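Local structure of 2-methyl-3-hydroxypyridine-5-carboxylic acid oxygenase (Mesorhizobium loti, 3ALJ) at residues Leu182-Met187 and Asn220-Gly225; Lys189-Gly194 and Leu252-Ile257; Ile200-Phe205 and Glu247-Leu252. The protein binds FAD and probably catalyses the oxygen-dependent, ring-opening oxygenation of 2-methyl-3-hydroxypyridine-5-carboxylic acid. All coordinates share one frame; numbering follows the deposited sequence.

Interaction 1: residues Leu182-Met187 and Asn220-Gly225; sequences LIVPRM and NELYLG
L182 and V184 pair with L224 and L222 as the hydrogen-bonded rungs of an antiparallel strand pair, 182-185 against 221-225, inside the mixed sheet of this FAD-binding fold. L224 N reaches L182 O at 2.8 Å, and L222 N reaches V184 O at the same 2.8 Å; return bonds run from L182 N to L224 O and from V184 N to L222 O. Between them sits the non-hydrogen-bonded pair I183 and Y223, with the CA-H of I183 directed at L222 O.

On the I183 face, the ethyl tip does the work: CD1 of I183 lies 3.7 Å from Y223 CB, while CG2, trans to the backbone N, turns the other way along the strand to E221 CB at 3.8 Å. The two branches thus straddle the facing strand, and an alanine here removes both contacts and would probably leave the base of the Y223 side chain, near the flavin, less firmly packed. On the other face V184 and L222 run side by side, and V184 CG2 touches L222 CD2 and L224 CD1, each at 4.0 Å; helix 253-260 packs over this leucine-rich side.

P185 and E221 form the last pair, non-hydrogen-bonded, their side chains diverging and P185 CA-H directed at N220 O. R186 then turns off the strand, its chain bent at chi2 and chi3 (-78° and -53°) across the backbone of E221. Its guanidinium is held by a salt bridge to D197 and a bond to N218 O. R186 N bonds to N220 O at 3.2 Å, approaching from above the carbonyl plane.

Interaction 2: residues Lys189-Gly194 and Leu252-Ile257; sequences KELGHG and LEPCLI
L191 carries this contact, and its reach toward L252, P254 and C255 can be followed atom by atom. CB leaves the backbone without heading for the other segment. CG stands trans to the carbonyl carbon (chi1 -66°), and the fork beyond it sends its two methyls to different neighbours. CD1 goes back toward the end of the preceding strand, against R186 O. CD2 makes all of this residue's contacts with 252-257: it lies 3.9 Å from C255 SG, 4.0 Å from P254 CD and 4.1 Å from L252 CA, with L252 CD2 a little farther off. One methyl therefore rests against the start of helix 253-260, touching L252 at its N-cap position, the proline of the first turn and the cysteine sulfur.

This is helix-end packing on one side of the large mixed sheet of the FAD-binding domain: the short, weakly bonded helical turn 188-191, which follows strand 170-185, rests against the start of helix 253-260. Y214 of strand 211-216 lies under both L191 and L252, so the sheet forms the floor of the apolar cluster.

One residue earlier, E190 meets the same proline from the solvent-facing margin. Its CB is 3.8 Å from P254 CB, and its carbonyl O approaches P254 CG at 3.7 Å. Beyond CB the glutamate chain bends away at chi2 (96°), taking the carboxylate off the proline ring. M187 touches P254 and C255 as well. The turn stops at G192, whose positive phi (72°) takes the chain out of the helix, while G192 N is bonded to K189 O at 3.0 Å.

Interaction 3: residues Ile200-Phe205 and Glu247-Leu252; sequences IDMWNF and EMFPFL
M202 brings its SD to the edge of the F251 ring, 3.6 Å from CE2 and 5.0 Å from the ring centroid. The same sulfur lies obliquely to the F249 ring, so two phenylalanines share one thioether in Met-aromatic contacts. The chain gets there by running extended beyond CG (chi2 166°, chi3 165°).

Apolar contacts flank this pair. M202 CB lies 3.7 Å from F249 CE2, and the methionine tip meets the oncoming tip of L252, SD to CD1 at 3.8 Å. F251 in turn presses one face onto F249 CA, while W85 meets its ring edge-to-face.

Two polar atoms meet the F249 ring. M202 O lies in its plane, at its edge, 3.5 Å from CE2. The N204 amide stands almost upright to that ring, the planes 80° apart, with ND2 3.4 Å from F249 CZ. The polar link is a water: N204 ND2 donates to it at 2.9 Å, and it in turn bonds M248 O at 3.1 Å, bridging the two segments; a weak bond to Q210 O is a further partner of ND2.

The packing is that of an interhelical connection, with a 3-10 turn at 250-251, laid over strand 199-203 of the large mixed sheet of the FAD-binding fold.

All three contacts involve one mixed sheet, to which strands 170-185, 199-203 and 221-228 belong. The centres of interaction 1 and interaction 2 lie about 11 Å apart, those of interaction 2 and interaction 3 about 12 Å, and those of interaction 1 and interaction 3 about 15 Å. Interaction 1 alternates along the chain with each of the others, whereas both segments of interaction 3 fall between those of interaction 2. C255 SG joins interactions 1 and 2 by packing on R186 O and L222 CD2; L252 belongs to both 2 and 3. Residues 247-257, a helix end, a connection and the next helix's start, thus pack on one side of that sheet, with interaction 1 nearest the flavin.

Interaction 1: residues Leu182-Met187 and Asn220-Gly225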
loop_
_atom_site.group_PDB
_atom_site.type_symbol
_atom_site.label_atom_id
_atom_site.label_comp_id
_atom_site.label_asym_id
_atom_site.label_seq_id
_atom_site.Cartn_x
_atom_site.Cartn_y
_atom_site.Cartn_z
ATOM N N LEU A 182 7.226 -7.940 -9.767
ATOM C CA LEU A 182 8.678 -8.087 -9.822
ATOM C C LEU A 182 9.307 -6.742 -10.182
ATOM O O LEU A 182 8.697 -5.850 -10.787
ATOM C CB LEU A 182 9.101 -9.037 -10.971
ATOM C CG LEU A 182 8.343 -10.330 -11.058
ATOM C CD1 LEU A 182 8.546 -11.163 -12.291
ATOM C CD2 LEU A 182 8.802 -11.209 -9.929
ATOM N N ILE A 183 10.592 -6.593 -9.751
ATOM C CA ILE A 183 11.492 -5.552 -10.208
ATOM C C ILE A 183 12.498 -6.140 -11.126
ATOM O O ILE A 183 13.211 -7.131 -10.750
ATOM C CB ILE A 183 12.152 -4.793 -9.034
ATOM C CG1 ILE A 183 11.168 -4.247 -7.973
ATOM C CG2 ILE A 183 13.074 -3.701 -9.558
ATOM C CD1 ILE A 183 10.082 -3.234 -8.573
ATOM N N VAL A 184 12.608 -5.542 -12.309
ATOM C CA VAL A 184 13.640 -5.894 -13.317
ATOM C C VAL A 184 14.314 -4.614 -13.792
ATOM O O VAL A 184 13.879 -3.485 -13.568
ATOM C CB VAL A 184 13.057 -6.670 -14.528
ATOM C CG1 VAL A 184 12.449 -7.979 -13.995
ATOM C CG2 VAL A 184 11.957 -5.828 -15.221
ATOM N N PRO A 185 15.468 -4.719 -14.453
ATOM C CA PRO A 185 16.059 -3.566 -15.107
ATOM C C PRO A 185 15.146 -2.952 -16.173
ATOM O O PRO A 185 14.318 -3.688 -16.766
ATOM C CB PRO A 185 17.367 -4.162 -15.760
ATOM C CG PRO A 185 17.587 -5.405 -15.075
ATOM C CD PRO A 185 16.227 -5.965 -14.694
ATOM N N ARG A 186 15.267 -1.632 -16.336
ATOM C CA ARG A 186 14.486 -0.943 -17.361
ATOM C C ARG A 186 14.683 -1.450 -18.799
ATOM O O ARG A 186 13.726 -1.438 -19.558
ATOM C CB ARG A 186 14.793 0.526 -17.330
ATOM C CG ARG A 186 14.310 1.243 -16.018
ATOM C CD ARG A 186 12.787 1.529 -15.996
ATOM N NE ARG A 186 12.269 2.249 -17.150
ATOM C CZ ARG A 186 12.230 3.561 -17.275
ATOM N NH1 ARG A 186 12.657 4.439 -16.343
ATOM N NH2 ARG A 186 11.675 4.039 -18.374
ATOM N N MET A 187 15.920 -1.866 -19.142
ATOM C CA MET A 187 16.261 -2.288 -20.508
ATOM C C MET A 187 15.789 -1.252 -21.529
ATOM O O MET A 187 15.286 -1.637 -22.590
ATOM C CB MET A 187 15.650 -3.667 -20.831
ATOM C CG MET A 187 15.862 -4.779 -19.733
ATOM S SD MET A 187 17.620 -4.990 -19.408
ATOM C CE MET A 187 18.127 -5.903 -20.950
ATOM N N ASN A 220 16.670 3.066 -13.359
ATOM C CA ASN A 220 17.303 1.700 -13.256
ATOM C C ASN A 220 16.276 0.622 -13.132
ATOM O O ASN A 220 16.517 -0.494 -13.657
ATOM C CB ASN A 220 18.230 1.686 -12.047
ATOM C CG ASN A 220 19.463 2.592 -12.263
ATOM O OD1 ASN A 220 19.953 2.666 -13.391
ATOM N ND2 ASN A 220 19.858 3.327 -11.253
ATOM N N GLU A 221 15.125 0.897 -12.490
ATOM C CA GLU A 221 14.253 -0.169 -11.987
ATOM C C GLU A 221 12.851 -0.062 -12.569
ATOM O O GLU A 221 12.260 1.045 -12.543
ATOM C CB GLU A 221 14.080 -0.127 -10.482
ATOM C CG GLU A 221 15.446 -0.477 -9.762
ATOM C CD GLU A 221 15.288 -0.241 -8.277
ATOM O OE1 GLU A 221 15.072 0.911 -7.908
ATOM O OE2 GLU A 221 15.461 -1.206 -7.490
ATOM N N LEU A 222 12.378 -1.183 -13.075
ATOM C CA LEU A 222 11.007 -1.302 -13.657
ATOM C C LEU A 222 10.169 -2.273 -12.786
ATOM O O LEU A 222 10.587 -3.368 -12.488
ATOM C CB LEU A 222 11.075 -1.917 -15.048
ATOM C CG LEU A 222 9.732 -2.219 -15.744
ATOM C CD1 LEU A 222 8.971 -0.940 -16.032
ATOM C CD2 LEU A 222 10.074 -2.889 -17.098
ATOM N N TYR A 223 8.988 -1.860 -12.363
ATOM C CA TYR A 223 8.014 -2.684 -11.610
ATOM C C TYR A 223 7.070 -3.245 -12.649
ATOM O O TYR A 223 6.408 -2.465 -13.412
ATOM C CB TYR A 223 7.381 -1.746 -10.589
ATOM C CG TYR A 223 6.080 -2.239 -9.928
ATOM C CD1 TYR A 223 5.854 -3.590 -9.648
ATOM C CD2 TYR A 223 5.137 -1.276 -9.562
ATOM C CE1 TYR A 223 4.592 -3.972 -9.027
ATOM C CE2 TYR A 223 3.930 -1.635 -8.954
ATOM C CZ TYR A 223 3.708 -2.965 -8.693
ATOM O OH TYR A 223 2.495 -3.357 -8.094
ATOM N N LEU A 224 7.003 -4.563 -12.676
ATOM C CA LEU A 224 6.006 -5.253 -13.504
ATOM C C LEU A 224 5.040 -6.009 -12.665
ATOM O O LEU A 224 5.442 -6.636 -11.673
ATOM C CB LEU A 224 6.649 -6.314 -14.408
ATOM C CG LEU A 224 7.619 -5.740 -15.451
ATOM C CD1 LEU A 224 8.246 -6.889 -16.263
ATOM C CD2 LEU A 224 6.834 -4.721 -16.398
ATOM N N GLY A 225 3.765 -5.983 -13.041
ATOM C CA GLY A 225 2.710 -6.829 -12.387
ATOM C C GLY A 225 2.190 -7.711 -13.472
ATOM O O GLY A 225 1.627 -7.208 -14.447
#

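Interaction 2: residues Lys189-Gly194 and Leu252-Ile257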
loop_
_atom_site.group_PDB
_atom_site.type_symbol
_atom_site.label_atom_id
_atom_site.label_comp_id
_atom_site.label_asym_id
_atom_site.label_seq_id
_atom_site.Cartn_x
_atom_site.Cartn_y
_atom_site.Cartn_z
ATOM N N LYS A 189 16.923 0.912 -23.675
ATOM C CA LYS A 189 17.481 0.965 -25.027
ATOM C C LYS A 189 16.897 -0.218 -25.799
ATOM O O LYS A 189 16.488 -0.066 -26.971
ATOM C CB LYS A 189 19.035 0.896 -24.947
ATOM C CG LYS A 189 19.762 0.617 -26.303
ATOM C CD LYS A 189 20.460 -0.771 -26.305
ATOM C CE LYS A 189 20.888 -1.208 -27.735
ATOM N NZ LYS A 189 19.673 -1.738 -28.473
ATOM N N GLU A 190 16.897 -1.419 -25.183
ATOM C CA GLU A 190 16.469 -2.638 -25.861
ATOM C C GLU A 190 14.958 -2.648 -26.173
ATOM O O GLU A 190 14.510 -3.362 -27.015
ATOM C CB GLU A 190 16.816 -3.850 -25.030
ATOM C CG GLU A 190 18.285 -4.040 -24.846
ATOM C CD GLU A 190 18.825 -3.474 -23.542
ATOM O OE1 GLU A 190 18.474 -2.367 -23.003
ATOM O OE2 GLU A 190 19.667 -4.224 -23.014
ATOM N N LEU A 191 14.197 -1.811 -25.473
ATOM C CA LEU A 191 12.767 -1.712 -25.783
ATOM C C LEU A 191 12.518 -0.904 -27.088
ATOM O O LEU A 191 11.427 -0.967 -27.648
ATOM C CB LEU A 191 11.970 -1.069 -24.639
ATOM C CG LEU A 191 11.972 -1.968 -23.362
ATOM C CD1 LEU A 191 11.158 -1.120 -22.370
ATOM C CD2 LEU A 191 11.403 -3.354 -23.538
ATOM N N GLY A 192 13.494 -0.106 -27.511
ATOM C CA GLY A 192 13.383 0.517 -28.831
ATOM C C GLY A 192 12.315 1.614 -28.787
ATOM O O GLY A 192 12.079 2.306 -27.757
ATOM N N HIS A 193 11.667 1.839 -29.930
ATOM C CA HIS A 193 10.779 2.951 -30.028
ATOM C C HIS A 193 9.539 2.761 -29.149
ATOM O O HIS A 193 8.990 1.669 -29.127
ATOM C CB HIS A 193 10.383 3.071 -31.492
ATOM C CG HIS A 193 9.350 4.096 -31.755
ATOM N ND1 HIS A 193 9.658 5.428 -31.842
ATOM C CD2 HIS A 193 8.009 3.989 -31.940
ATOM C CE1 HIS A 193 8.547 6.112 -32.044
ATOM N NE2 HIS A 193 7.548 5.263 -32.134
ATOM N N GLY A 194 9.146 3.839 -28.487
ATOM C CA GLY A 194 7.872 3.741 -27.673
ATOM C C GLY A 194 7.881 4.840 -26.676
ATOM O O GLY A 194 8.685 5.759 -26.727
ATOM N N LEU A 252 7.790 -6.380 -24.749
ATOM C CA LEU A 252 8.558 -6.365 -23.460
ATOM C C LEU A 252 9.535 -7.522 -23.307
ATOM O O LEU A 252 10.065 -7.711 -22.217
ATOM C CB LEU A 252 7.498 -6.431 -22.259
ATOM C CG LEU A 252 6.595 -5.207 -22.101
ATOM C CD1 LEU A 252 5.785 -5.360 -20.776
ATOM C CD2 LEU A 252 7.508 -4.025 -21.967
ATOM N N GLU A 253 9.810 -8.271 -24.384
ATOM C CA GLU A 253 10.702 -9.411 -24.245
ATOM C C GLU A 253 12.022 -9.109 -23.527
ATOM O O GLU A 253 12.385 -9.906 -22.654
ATOM C CB GLU A 253 10.983 -10.042 -25.619
ATOM C CG GLU A 253 11.991 -11.214 -25.532
ATOM C CD GLU A 253 12.108 -11.870 -26.930
ATOM O OE1 GLU A 253 11.854 -11.180 -27.951
ATOM O OE2 GLU A 253 12.340 -13.100 -26.977
ATOM N N PRO A 254 12.737 -8.008 -23.766
ATOM C CA PRO A 254 14.036 -7.795 -23.015
ATOM C C PRO A 254 13.837 -7.811 -21.470
ATOM O O PRO A 254 14.541 -8.530 -20.727
ATOM C CB PRO A 254 14.525 -6.454 -23.523
ATOM C CG PRO A 254 13.837 -6.324 -24.932
ATOM C CD PRO A 254 12.471 -6.971 -24.767
ATOM N N CYS A 255 12.739 -7.157 -21.021
ATOM C CA CYS A 255 12.399 -7.170 -19.577
ATOM C C CYS A 255 11.863 -8.477 -19.107
ATOM O O CYS A 255 12.213 -8.825 -17.932
ATOM C CB CYS A 255 11.329 -6.072 -19.372
ATOM S SG CYS A 255 11.894 -4.388 -19.809
ATOM N N LEU A 256 11.047 -9.179 -19.891
ATOM C CA LEU A 256 10.524 -10.464 -19.513
ATOM C C LEU A 256 11.652 -11.520 -19.367
ATOM O O LEU A 256 11.573 -12.378 -18.479
ATOM C CB LEU A 256 9.414 -10.959 -20.398
ATOM C CG LEU A 256 8.135 -10.054 -20.344
ATOM C CD1 LEU A 256 7.264 -10.409 -21.575
ATOM C CD2 LEU A 256 7.451 -10.292 -19.056
ATOM N N ILE A 257 12.679 -11.408 -20.226
ATOM C CA ILE A 257 13.785 -12.377 -20.085
ATOM C C ILE A 257 14.428 -12.123 -18.727
ATOM O O ILE A 257 14.770 -13.101 -18.028
ATOM C CB ILE A 257 14.773 -12.162 -21.275
ATOM C CG1 ILE A 257 14.146 -12.781 -22.532
ATOM C CG2 ILE A 257 16.183 -12.802 -20.957
ATOM C CD1 ILE A 257 14.902 -12.398 -23.836
#

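Interaction 3: residues Ile200-Phe205 and Glu247-Leu252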
loop_
_atom_site.group_PDB
_atom_site.type_symbol
_atom_site.label_atom_id
_atom_site.label_comp_id
_atom_site.label_asym_id
_atom_site.label_seq_id
_atom_site.Cartn_x
_atom_site.Cartn_y
_atom_site.Cartn_z
ATOM N N ILE A 200 1.968 1.906 -18.294
ATOM C CA ILE A 200 1.126 1.310 -19.347
ATOM C C ILE A 200 0.454 0.086 -18.737
ATOM O O ILE A 200 1.118 -0.932 -18.373
ATOM C CB ILE A 200 1.939 0.882 -20.586
ATOM C CG1 ILE A 200 2.871 2.019 -21.045
ATOM C CG2 ILE A 200 0.911 0.566 -21.719
ATOM C CD1 ILE A 200 3.831 1.546 -22.187
ATOM N N ASP A 201 -0.878 0.127 -18.638
ATOM C CA ASP A 201 -1.669 -1.026 -18.144
ATOM C C ASP A 201 -2.134 -1.794 -19.354
ATOM O O ASP A 201 -3.015 -1.322 -20.093
ATOM C CB ASP A 201 -2.849 -0.498 -17.296
ATOM C CG ASP A 201 -3.509 -1.618 -16.578
ATOM O OD1 ASP A 201 -3.008 -2.781 -16.656
ATOM O OD2 ASP A 201 -4.527 -1.396 -15.890
ATOM N N MET A 202 -1.453 -2.920 -19.607
ATOM C CA MET A 202 -1.608 -3.645 -20.871
ATOM C C MET A 202 -2.537 -4.830 -20.688
ATOM O O MET A 202 -2.174 -5.910 -20.183
ATOM C CB MET A 202 -0.246 -4.179 -21.345
ATOM C CG MET A 202 0.822 -3.083 -21.421
ATOM S SD MET A 202 2.437 -3.848 -21.580
ATOM C CE MET A 202 3.494 -2.453 -22.103
ATOM N N TRP A 203 -3.821 -4.616 -21.038
ATOM C CA TRP A 203 -4.858 -5.666 -20.850
ATOM C C TRP A 203 -5.051 -6.512 -22.110
ATOM O O TRP A 203 -4.943 -6.020 -23.288
ATOM C CB TRP A 203 -6.204 -4.981 -20.667
ATOM C CG TRP A 203 -6.368 -4.361 -19.258
ATOM C CD1 TRP A 203 -5.898 -3.157 -18.807
ATOM C CD2 TRP A 203 -7.116 -4.934 -18.198
ATOM N NE1 TRP A 203 -6.361 -2.983 -17.504
ATOM C CE2 TRP A 203 -7.102 -4.065 -17.109
ATOM C CE3 TRP A 203 -7.791 -6.160 -18.042
ATOM C CZ2 TRP A 203 -7.725 -4.357 -15.880
ATOM C CZ3 TRP A 203 -8.433 -6.448 -16.832
ATOM C CH2 TRP A 203 -8.400 -5.576 -15.781
ATOM N N ASN A 204 -5.435 -7.776 -21.890
ATOM C CA ASN A 204 -5.935 -8.629 -22.971
ATOM C C ASN A 204 -6.936 -9.577 -22.383
ATOM O O ASN A 204 -6.711 -10.084 -21.289
ATOM C CB ASN A 204 -4.811 -9.507 -23.570
ATOM C CG ASN A 204 -3.708 -8.714 -24.175
ATOM O OD1 ASN A 204 -3.736 -8.351 -25.408
ATOM N ND2 ASN A 204 -2.643 -8.427 -23.451
ATOM N N PHE A 205 -8.000 -9.817 -23.153
ATOM C CA PHE A 205 -8.892 -10.972 -22.912
ATOM C C PHE A 205 -8.738 -12.018 -23.981
ATOM O O PHE A 205 -9.186 -13.144 -23.709
ATOM C CB PHE A 205 -10.325 -10.463 -22.813
ATOM C CG PHE A 205 -10.546 -9.457 -21.721
ATOM C CD1 PHE A 205 -10.305 -9.788 -20.395
ATOM C CD2 PHE A 205 -10.907 -8.178 -21.986
ATOM C CE1 PHE A 205 -10.504 -8.757 -19.356
ATOM C CE2 PHE A 205 -11.125 -7.225 -20.997
ATOM C CZ PHE A 205 -10.938 -7.533 -19.699
ATOM N N GLU A 247 4.748 -14.267 -25.674
ATOM C CA GLU A 247 3.781 -14.406 -26.785
ATOM C C GLU A 247 2.790 -13.232 -26.790
ATOM O O GLU A 247 2.455 -12.733 -27.878
ATOM C CB GLU A 247 3.031 -15.728 -26.705
ATOM C CG GLU A 247 1.937 -15.794 -27.782
ATOM C CD GLU A 247 1.158 -17.125 -27.781
ATOM O OE1 GLU A 247 0.854 -17.687 -26.662
ATOM O OE2 GLU A 247 0.868 -17.584 -28.925
ATOM N N MET A 248 2.293 -12.827 -25.606
ATOM C CA MET A 248 1.249 -11.793 -25.609
ATOM C C MET A 248 1.806 -10.419 -25.323
ATOM O O MET A 248 1.100 -9.498 -25.609
ATOM C CB MET A 248 0.031 -12.201 -24.682
ATOM C CG MET A 248 -1.168 -13.220 -25.470
ATOM S SD MET A 248 -2.185 -13.643 -24.175
ATOM C CE MET A 248 -3.092 -12.069 -24.248
ATOM N N PHE A 249 3.073 -10.289 -24.981
ATOM C CA PHE A 249 3.704 -8.979 -24.757
ATOM C C PHE A 249 5.087 -8.978 -25.367
ATOM O O PHE A 249 6.106 -8.753 -24.693
ATOM C CB PHE A 249 3.793 -8.675 -23.260
ATOM C CG PHE A 249 2.432 -8.810 -22.562
ATOM C CD1 PHE A 249 1.960 -10.057 -22.125
ATOM C CD2 PHE A 249 1.567 -7.679 -22.315
ATOM C CE1 PHE A 249 0.729 -10.224 -21.532
ATOM C CE2 PHE A 249 0.303 -7.825 -21.678
ATOM C CZ PHE A 249 -0.150 -9.096 -21.294
ATOM N N PRO A 250 5.084 -9.148 -26.708
ATOM C CA PRO A 250 6.423 -9.361 -27.300
ATOM C C PRO A 250 7.299 -8.167 -27.255
ATOM O O PRO A 250 8.514 -8.269 -27.194
ATOM C CB PRO A 250 6.051 -9.806 -28.756
ATOM C CG PRO A 250 4.712 -9.129 -29.007
ATOM C CD PRO A 250 3.951 -9.420 -27.646
ATOM N N PHE A 251 6.718 -6.970 -27.193
ATOM C CA PHE A 251 7.412 -5.715 -27.101
ATOM C C PHE A 251 8.150 -5.519 -25.734
ATOM O O PHE A 251 8.971 -4.579 -25.575
ATOM C CB PHE A 251 6.450 -4.576 -27.385
ATOM C CG PHE A 251 5.131 -4.815 -26.756
ATOM C CD1 PHE A 251 4.092 -5.334 -27.535
ATOM C CD2 PHE A 251 4.918 -4.602 -25.386
ATOM C CE1 PHE A 251 2.852 -5.710 -26.940
ATOM C CE2 PHE A 251 3.697 -4.950 -24.797
ATOM C CZ PHE A 251 2.672 -5.504 -25.525
ATOM N N LEU A 252 7.790 -6.380 -24.749
ATOM C CA LEU A 252 8.558 -6.365 -23.460
ATOM C C LEU A 252 9.535 -7.522 -23.307
ATOM O O LEU A 252 10.065 -7.711 -22.217
ATOM C CB LEU A 252 7.498 -6.431 -22.259
ATOM C CG LEU A 252 6.595 -5.207 -22.101
ATOM C CD1 LEU A 252 5.785 -5.360 -20.776
ATOM C CD2 LEU A 252 7.508 -4.025 -21.967
HETATM O O HOH W 1 -0.534 -7.039 -24.786
#